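Local atomic coordinates of prolyl-ACP dehydrogenase (Oscillatoria sp., PDB entry 4IRN), a protein that oxidises prolyl groups carried on an acyl carrier protein, using FAD as cofactor, in the biosynthesis of the cyanotoxin anatoxin-a. Residues K65-E70 against L390-A395; K116-I121 against V288-R293. All coordinates share one frame; numbering follows the deposited sequence.

Contact 1 of 2, residues K65-E70 against L390-A395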
# COMPACT_ATOMS: atom_id res chain seq x y z
N LYS A 65 -10.26 8.19 32.32
CA LYS A 65 -11.53 8.72 32.81
C LYS A 65 -12.06 9.88 31.96
O LYS A 65 -13.24 9.85 31.58
CB LYS A 65 -11.41 9.13 34.29
CG LYS A 65 -12.71 9.61 34.91
CD LYS A 65 -12.46 10.39 36.18
CE LYS A 65 -13.73 10.64 36.93
NZ LYS A 65 -14.17 9.44 37.70
N ASN A 66 -11.23 10.91 31.68
CA ASN A 66 -11.60 12.09 30.88
C ASN A 66 -12.05 11.70 29.46
O ASN A 66 -13.02 12.27 28.94
CB ASN A 66 -10.45 13.10 30.79
CG ASN A 66 -10.27 13.98 32.01
OD1 ASN A 66 -10.62 13.63 33.14
ND2 ASN A 66 -9.67 15.15 31.80
N ASP A 67 -11.36 10.72 28.86
CA ASP A 67 -11.71 10.23 27.53
C ASP A 67 -13.06 9.49 27.57
O ASP A 67 -13.93 9.77 26.73
CB ASP A 67 -10.60 9.33 26.98
CG ASP A 67 -10.93 8.71 25.63
OD1 ASP A 67 -10.74 9.40 24.61
OD2 ASP A 67 -11.40 7.56 25.61
N LYS A 68 -13.24 8.57 28.53
CA LYS A 68 -14.45 7.78 28.71
C LYS A 68 -15.66 8.68 29.02
O LYS A 68 -16.71 8.56 28.38
CB LYS A 68 -14.25 6.73 29.82
CG LYS A 68 -15.35 5.69 29.92
CD LYS A 68 -15.07 4.71 31.05
CE LYS A 68 -16.19 3.70 31.23
NZ LYS A 68 -15.89 2.73 32.31
N GLU A 69 -15.50 9.60 29.98
CA GLU A 69 -16.56 10.49 30.45
C GLU A 69 -16.74 11.78 29.63
O GLU A 69 -17.69 12.53 29.88
CB GLU A 69 -16.36 10.80 31.95
CG GLU A 69 -16.51 9.58 32.85
CD GLU A 69 -16.33 9.84 34.33
OE1 GLU A 69 -16.54 10.99 34.78
OE2 GLU A 69 -15.97 8.88 35.05
N GLU A 70 -15.84 12.03 28.64
CA GLU A 70 -15.84 13.20 27.76
C GLU A 70 -15.62 14.49 28.55
O GLU A 70 -16.45 15.40 28.49
CB GLU A 70 -17.11 13.28 26.88
CG GLU A 70 -17.34 12.06 26.00
CD GLU A 70 -18.32 12.32 24.89
OE1 GLU A 70 -19.54 12.12 25.11
OE2 GLU A 70 -17.88 12.71 23.79
N LEU A 390 -4.99 6.02 18.59
CA LEU A 390 -5.54 5.73 17.26
C LEU A 390 -6.89 6.42 17.04
O LEU A 390 -7.09 7.04 15.99
CB LEU A 390 -5.64 4.22 16.98
CG LEU A 390 -6.26 3.79 15.63
CD1 LEU A 390 -5.45 4.30 14.43
CD2 LEU A 390 -6.43 2.29 15.56
N ARG A 391 -7.80 6.32 18.04
CA ARG A 391 -9.13 6.94 18.02
C ARG A 391 -9.03 8.46 17.80
O ARG A 391 -9.80 9.01 17.02
CB ARG A 391 -9.91 6.64 19.31
CG ARG A 391 -10.41 5.20 19.43
CD ARG A 391 -11.47 5.03 20.51
NE ARG A 391 -10.90 4.94 21.85
CZ ARG A 391 -10.88 5.94 22.73
NH1 ARG A 391 -11.42 7.12 22.43
NH2 ARG A 391 -10.33 5.77 23.93
N ASP A 392 -8.04 9.11 18.45
CA ASP A 392 -7.78 10.54 18.34
C ASP A 392 -7.19 10.89 16.97
O ASP A 392 -7.58 11.90 16.39
CB ASP A 392 -6.85 11.04 19.47
CG ASP A 392 -7.35 10.85 20.90
OD1 ASP A 392 -8.57 10.61 21.08
OD2 ASP A 392 -6.52 10.94 21.83
N ALA A 393 -6.27 10.05 16.47
CA ALA A 393 -5.59 10.22 15.18
C ALA A 393 -6.54 10.30 13.98
O ALA A 393 -6.25 11.04 13.05
CB ALA A 393 -4.57 9.11 14.98
N ILE A 394 -7.65 9.52 14.00
CA ILE A 394 -8.62 9.49 12.90
C ILE A 394 -9.23 10.86 12.61
O ILE A 394 -9.35 11.24 11.45
CB ILE A 394 -9.69 8.38 13.09
CG1 ILE A 394 -9.01 6.99 13.06
CG2 ILE A 394 -10.80 8.46 12.03
CD1 ILE A 394 -9.78 5.91 13.68
N ALA A 395 -9.56 11.63 13.67
CA ALA A 395 -10.15 12.97 13.59
C ALA A 395 -9.42 13.87 12.59
O ALA A 395 -10.07 14.58 11.83
CB ALA A 395 -10.16 13.62 14.96
O HOH W 1 -10.15 11.20 23.12
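D67 OD2 receives two N-H groups of R391: the principal hydrogen bond comes from NH2 at 2.7 Å, and a weak one from NH1 at 3.2 Å. The other carboxylate oxygen, D67 OD1, takes NH1 through its syn lone pair at 3.2 Å, with a nearly straight N-H...O angle of 163°. The salt bridge is therefore end-on and two-pronged, one nitrogen to each oxygen, with the D67 CG carbon lying at the guanidinium edge. It is not a flat fork, however. The two planes are 43° apart, OD1 sits almost in the guanidinium plane, and NH2 reaches OD2 from above the carboxylate plane. D67 sends its carboxylate across from helix 63-69 because CG is anti to the backbone N (chi1 176°); R391 comes from the opposite direction, its chain bent at chi3. Further bonds fix the rotation of the guanidinium: NE pairs with E387, and NH1 also donates to M239 O. D392 OD1, 4.3 Å from D67 OD1, accepts from M241 N; a water modelled between the two acids lies too close to D67 OD1 to be trusted in detail. The R391 carbonyl is bonded to Y380 of a second subunit. This buried ion pair joins the N-terminal helical part of the acyl-CoA dehydrogenase fold to helix 386-395 of its C-terminal part, with the D392 side chain about 10 Å from a bound FAD.

Contact 2 of 2, residues K116-I121 against V288-R293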
# COMPACT_ATOMS: atom_id res chain seq x y z
N LYS A 116 -0.25 14.09 26.74
CA LYS A 116 -0.96 12.92 26.20
C LYS A 116 -2.40 13.24 25.78
O LYS A 116 -3.00 12.48 25.03
CB LYS A 116 -0.91 11.75 27.20
CG LYS A 116 0.45 11.07 27.34
CD LYS A 116 0.38 9.91 28.31
CE LYS A 116 1.63 9.07 28.30
NZ LYS A 116 1.58 8.01 29.33
N ASP A 117 -2.95 14.36 26.28
CA ASP A 117 -4.32 14.80 26.00
C ASP A 117 -4.38 15.44 24.61
O ASP A 117 -4.20 16.65 24.45
CB ASP A 117 -4.82 15.76 27.10
CG ASP A 117 -6.32 15.98 27.15
OD1 ASP A 117 -6.95 16.00 26.08
OD2 ASP A 117 -6.85 16.21 28.27
N ASN A 118 -4.64 14.60 23.60
CA ASN A 118 -4.73 15.01 22.20
C ASN A 118 -5.92 15.94 21.93
O ASN A 118 -5.81 16.81 21.06
CB ASN A 118 -4.71 13.79 21.26
CG ASN A 118 -3.47 12.94 21.40
OD1 ASN A 118 -2.35 13.41 21.20
ND2 ASN A 118 -3.65 11.69 21.78
N GLY A 119 -7.01 15.75 22.66
CA GLY A 119 -8.21 16.57 22.54
C GLY A 119 -7.97 18.02 22.95
O GLY A 119 -8.45 18.94 22.28
N LEU A 120 -7.18 18.22 24.05
CA LEU A 120 -6.82 19.55 24.56
C LEU A 120 -5.94 20.24 23.53
O LEU A 120 -6.20 21.40 23.18
CB LEU A 120 -6.10 19.46 25.92
CG LEU A 120 -5.55 20.77 26.53
CD1 LEU A 120 -6.63 21.55 27.28
CD2 LEU A 120 -4.39 20.49 27.43
N ILE A 121 -4.93 19.51 23.01
CA ILE A 121 -4.01 19.97 21.98
C ILE A 121 -4.79 20.46 20.73
O ILE A 121 -4.51 21.55 20.23
CB ILE A 121 -2.96 18.87 21.65
CG1 ILE A 121 -2.02 18.60 22.85
CG2 ILE A 121 -2.17 19.24 20.40
CD1 ILE A 121 -1.28 17.23 22.83
N VAL A 288 3.15 15.24 15.45
CA VAL A 288 4.51 14.82 15.11
C VAL A 288 5.23 14.41 16.42
O VAL A 288 5.96 13.42 16.44
CB VAL A 288 5.29 15.90 14.30
CG1 VAL A 288 6.67 15.40 13.88
CG2 VAL A 288 4.49 16.35 13.07
N GLY A 289 4.96 15.17 17.50
CA GLY A 289 5.49 14.92 18.84
C GLY A 289 4.95 13.64 19.44
O GLY A 289 5.71 12.86 20.03
N THR A 290 3.63 13.39 19.24
CA THR A 290 2.91 12.19 19.67
C THR A 290 3.50 10.96 18.96
O THR A 290 3.70 9.92 19.59
CB THR A 290 1.41 12.35 19.38
OG1 THR A 290 0.94 13.56 19.99
CG2 THR A 290 0.57 11.16 19.84
N MET A 291 3.80 11.11 17.65
CA MET A 291 4.40 10.08 16.81
C MET A 291 5.79 9.70 17.34
O MET A 291 6.13 8.52 17.33
CB MET A 291 4.49 10.56 15.36
CG MET A 291 3.14 10.63 14.64
SD MET A 291 3.22 11.41 13.00
CE MET A 291 4.03 10.14 12.09
N GLU A 292 6.57 10.71 17.82
CA GLU A 292 7.89 10.50 18.41
C GLU A 292 7.76 9.71 19.72
O GLU A 292 8.58 8.82 19.96
CB GLU A 292 8.61 11.84 18.64
CG GLU A 292 10.11 11.71 18.86
CD GLU A 292 10.87 13.02 19.03
OE1 GLU A 292 10.83 13.85 18.10
OE2 GLU A 292 11.52 13.19 20.08
N ARG A 293 6.73 10.03 20.55
CA ARG A 293 6.48 9.34 21.82
C ARG A 293 6.13 7.87 21.60
O ARG A 293 6.70 7.01 22.28
CB ARG A 293 5.40 10.05 22.67
CG ARG A 293 5.19 9.38 24.05
CD ARG A 293 4.19 10.09 24.94
NE ARG A 293 2.83 9.99 24.44
CZ ARG A 293 2.14 11.01 23.93
NH1 ARG A 293 2.68 12.22 23.88
NH2 ARG A 293 0.91 10.82 23.49
O HOH W 2 -0.25 13.37 22.61
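T290, the first residue of V288-R293 to reach across, turns its side chain toward N118, and T290 OG1 lies 3.5 Å from N118 OD1. Water 2 sits between N118 OD1 and T290 OG1, 2.9 Å from the latter; its separation from N118 OD1 is too short at this resolution to settle its hydrogen bonding. OG1 stands beside its own backbone N (chi1 -54°) and also bonds to A286 O, one turn earlier. The T290 methyl, CG2, comes within 3.9 Å of N118 OD1. N118 ND2 is engaged elsewhere, by E389, while D117 is at the N-cap of helix 118-138, where D117 OD1 accepts from L120 N at 3.0 Å. The start of a helix of the N-terminal domain in this acyl-CoA dehydrogenase fold is thus set against the flank of helix 285-304, in the C-terminal domain. One helical turn beyond T290 comes R293, whose chain leaves with CG anti to the backbone N and bends at chi3 (68°). K116 CG sits over the centre of one guanidinium face, 3.8 Å from R293 CZ, and the extended lysine chain crosses the arginine at about a right angle; the contact is aliphatic carbon on a cation. Water 2 lies in plane at the guanidinium edge and accepts from R293 NH2 at 2.9 Å. The same NH2 forms a salt bridge with E389, and NH1 donates to the carbonyls of G112 and Y113.

After helix 42-58, the chain forms helix 63-69, one side of contact 1, and later the start of helix 118-138, one side of contact 2. After helix 141-153 it runs through the strands of the middle domain and helix 268-282 before helix 285-304 closes contact 2, a loop with 166 residues between its segments. Helix 386-395 closes contact 1 later, with 319 residues between, so contact 2 is nested inside contact 1. Their centres are about 12 Å apart. They touch where D392 OD2 probably accepts a hydrogen bond from N118 ND2 at 3.0 Å. Helix 386-395 thus meets both N-terminal elements, through R391 to D67 and through D392 to N118.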